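Local coordinates for proline iminopeptidase-related protein (PDB 2YYS), which is of unknown function but belongs to the S33 peptidase family of alpha/beta hydrolases and may therefore act as a peptidase, at residues 77-82 with 113-118. Sequence-based numbering, arbitrary orientation.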
loop_
_atom_site.group_PDB
_atom_site.type_symbol
_atom_site.label_atom_id
_atom_site.label_comp_id
_atom_site.label_asym_id
_atom_site.label_seq_id
_atom_site.Cartn_x
_atom_site.Cartn_y
_atom_site.Cartn_z
ATOM N N THR A 77 -8.264 -5.056 -11.864
ATOM C CA THR A 77 -7.611 -3.906 -12.481
ATOM C C THR A 77 -7.439 -2.816 -11.444
ATOM O O THR A 77 -8.115 -2.804 -10.417
ATOM C CB THR A 77 -8.443 -3.335 -13.647
ATOM O OG1 THR A 77 -9.712 -2.883 -13.158
ATOM C CG2 THR A 77 -8.780 -4.409 -14.727
ATOM N N VAL A 78 -6.528 -1.896 -11.726
ATOM C CA VAL A 78 -6.355 -0.701 -10.907
ATOM C C VAL A 78 -7.659 0.092 -10.820
ATOM O O VAL A 78 -8.054 0.509 -9.737
ATOM C CB VAL A 78 -5.208 0.184 -11.461
ATOM C CG1 VAL A 78 -5.168 1.544 -10.772
ATOM C CG2 VAL A 78 -3.899 -0.506 -11.256
ATOM N N ASP A 79 -8.326 0.283 -11.960
ATOM C CA ASP A 79 -9.599 1.007 -12.008
ATOM C C ASP A 79 -10.625 0.416 -11.044
ATOM O O ASP A 79 -11.310 1.143 -10.352
ATOM C CB ASP A 79 -10.186 1.003 -13.436
ATOM C CG ASP A 79 -9.416 1.915 -14.413
ATOM O OD1 ASP A 79 -8.538 2.701 -13.991
ATOM O OD2 ASP A 79 -9.638 1.904 -15.641
ATOM N N ALA A 80 -10.747 -0.900 -11.027
ATOM C CA ALA A 80 -11.705 -1.569 -10.148
ATOM C C ALA A 80 -11.364 -1.336 -8.675
ATOM O O ALA A 80 -12.258 -1.099 -7.869
ATOM C CB ALA A 80 -11.754 -3.057 -10.449
ATOM N N LEU A 81 -10.077 -1.384 -8.331
ATOM C CA LEU A 81 -9.639 -1.130 -6.957
ATOM C C LEU A 81 -9.924 0.310 -6.532
ATOM O O LEU A 81 -10.286 0.575 -5.395
ATOM C CB LEU A 81 -8.143 -1.435 -6.797
ATOM C CG LEU A 81 -7.677 -2.881 -7.029
ATOM C CD1 LEU A 81 -6.216 -3.082 -6.602
ATOM C CD2 LEU A 81 -8.549 -3.889 -6.318
ATOM N N VAL A 82 -9.755 1.233 -7.466
ATOM C CA VAL A 82 -10.016 2.635 -7.226
ATOM C C VAL A 82 -11.501 2.861 -6.998
ATOM O O VAL A 82 -11.905 3.487 -6.019
ATOM C CB VAL A 82 -9.509 3.467 -8.416
ATOM C CG1 VAL A 82 -10.047 4.892 -8.391
ATOM C CG2 VAL A 82 -7.982 3.472 -8.418
ATOM N N LEU A 113 -7.017 9.802 -5.705
ATOM C CA LEU A 113 -6.832 11.257 -5.644
ATOM C C LEU A 113 -7.069 11.935 -6.993
ATOM O O LEU A 113 -7.734 12.958 -7.070
ATOM C CB LEU A 113 -5.433 11.606 -5.153
ATOM C CG LEU A 113 -5.165 11.432 -3.663
ATOM C CD1 LEU A 113 -3.661 11.411 -3.428
ATOM C CD2 LEU A 113 -5.811 12.526 -2.863
ATOM N N ARG A 114 -6.536 11.357 -8.058
ATOM C CA ARG A 114 -6.613 11.984 -9.367
ATOM C C ARG A 114 -8.061 12.079 -9.840
ATOM O O ARG A 114 -8.482 13.111 -10.366
ATOM C CB ARG A 114 -5.782 11.200 -10.373
ATOM C CG ARG A 114 -5.628 11.898 -11.721
ATOM C CD ARG A 114 -4.854 11.097 -12.745
ATOM N NE ARG A 114 -5.504 9.831 -13.083
ATOM C CZ ARG A 114 -6.560 9.679 -13.892
ATOM N NH1 ARG A 114 -7.137 10.719 -14.484
ATOM N NH2 ARG A 114 -7.043 8.471 -14.118
ATOM N N ARG A 115 -8.824 11.014 -9.620
ATOM C CA ARG A 115 -10.184 10.927 -10.137
ATOM C C ARG A 115 -11.231 11.501 -9.194
ATOM O O ARG A 115 -12.327 11.818 -9.627
ATOM C CB ARG A 115 -10.537 9.471 -10.464
ATOM C CG ARG A 115 -9.654 8.893 -11.546
ATOM C CD ARG A 115 -9.866 7.434 -11.825
ATOM N NE ARG A 115 -11.265 7.152 -12.090
ATOM C CZ ARG A 115 -11.798 5.943 -12.148
ATOM N NH1 ARG A 115 -11.054 4.859 -11.960
ATOM N NH2 ARG A 115 -13.092 5.816 -12.402
ATOM N N PHE A 116 -10.915 11.645 -7.913
ATOM C CA PHE A 116 -11.968 11.889 -6.920
ATOM C C PHE A 116 -11.604 13.016 -5.943
ATOM O O PHE A 116 -10.750 12.849 -5.080
ATOM C CB PHE A 116 -12.336 10.584 -6.204
ATOM C CG PHE A 116 -13.007 9.587 -7.111
ATOM C CD1 PHE A 116 -14.285 9.839 -7.610
ATOM C CD2 PHE A 116 -12.351 8.426 -7.513
ATOM C CE1 PHE A 116 -14.914 8.932 -8.483
ATOM C CE2 PHE A 116 -12.970 7.510 -8.384
ATOM C CZ PHE A 116 -14.249 7.770 -8.869
ATOM N N PRO A 117 -12.254 14.172 -6.098
ATOM C CA PRO A 117 -11.989 15.319 -5.220
ATOM C C PRO A 117 -12.451 15.085 -3.770
ATOM O O PRO A 117 -12.035 15.810 -2.869
ATOM C CB PRO A 117 -12.737 16.479 -5.911
ATOM C CG PRO A 117 -13.801 15.843 -6.700
ATOM C CD PRO A 117 -13.271 14.486 -7.118
ATOM N N GLN A 118 -13.263 14.051 -3.562
ATOM C CA GLN A 118 -13.641 13.582 -2.224
ATOM C C GLN A 118 -12.431 13.135 -1.398
ATOM O O GLN A 118 -12.464 13.201 -0.177
ATOM C CB GLN A 118 -14.608 12.393 -2.311
ATOM C CG GLN A 118 -15.951 12.704 -2.937
ATOM C CD GLN A 118 -16.001 12.348 -4.414
ATOM O OE1 GLN A 118 -15.030 12.557 -5.141
ATOM N NE2 GLN A 118 -17.127 11.814 -4.856
HETATM O O HOH W 1 -8.168 4.375 -11.925
#
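Val82 lays its CG1 methyl against two groups at once: the guanidinium of Arg115, with CG1 3.7 Å from Arg115 NH1, and the edge of the Phe116 ring, near the ring plane, with CG1 3.9 Å from Phe116 CE2. Val82 CG1 stands anti to the backbone N (chi1 166°), which directs that branch at the pair, and a short branched residue suits a buried place where Val82 also packs on Glu111 and Val112 of helix 105-115. A flat ring suits position 116 because it can offer its edge to the methyl while Phe116 CE2 sits over one face of the Arg115 guanidinium, offset toward its rim, so the flat cation is backed by hydrocarbon from its own neighbour in sequence.

The long arginine reaches from the end of helix 105-115 toward the first turn of helix 78-91 through an extended chi2, and a bend at chi3 (53°) turns the guanidinium toward Val82 and Asp79. Asp79 is an exposed acid on that first turn, well placed to face a cation, but the salt bridge is long, 3.9 Å from Asp79 OD1 to Arg115 NH1, and the carboxylate and guanidinium planes are turned 74° apart. A water mediates more closely: its O donates to Asp79 OD1 at 2.7 Å and accepts from Arg115 NH1 at 2.9 Å, lying in the guanidinium plane at its edge. The strongest polar partner of Arg115 is Glu83, the residue after Val82, which forms a salt bridge with NH2.

The contact thus joins the start of helix 78-91 to the end of helix 105-115, the helices before and after strand 97-102 of the central alpha/beta hydrolase sheet. Its chemistry implies an amphipathic use of arginine: the guanidinium packs on apolar groups while bridging Glu83 directly and Asp79 through a long salt bridge and a shared water.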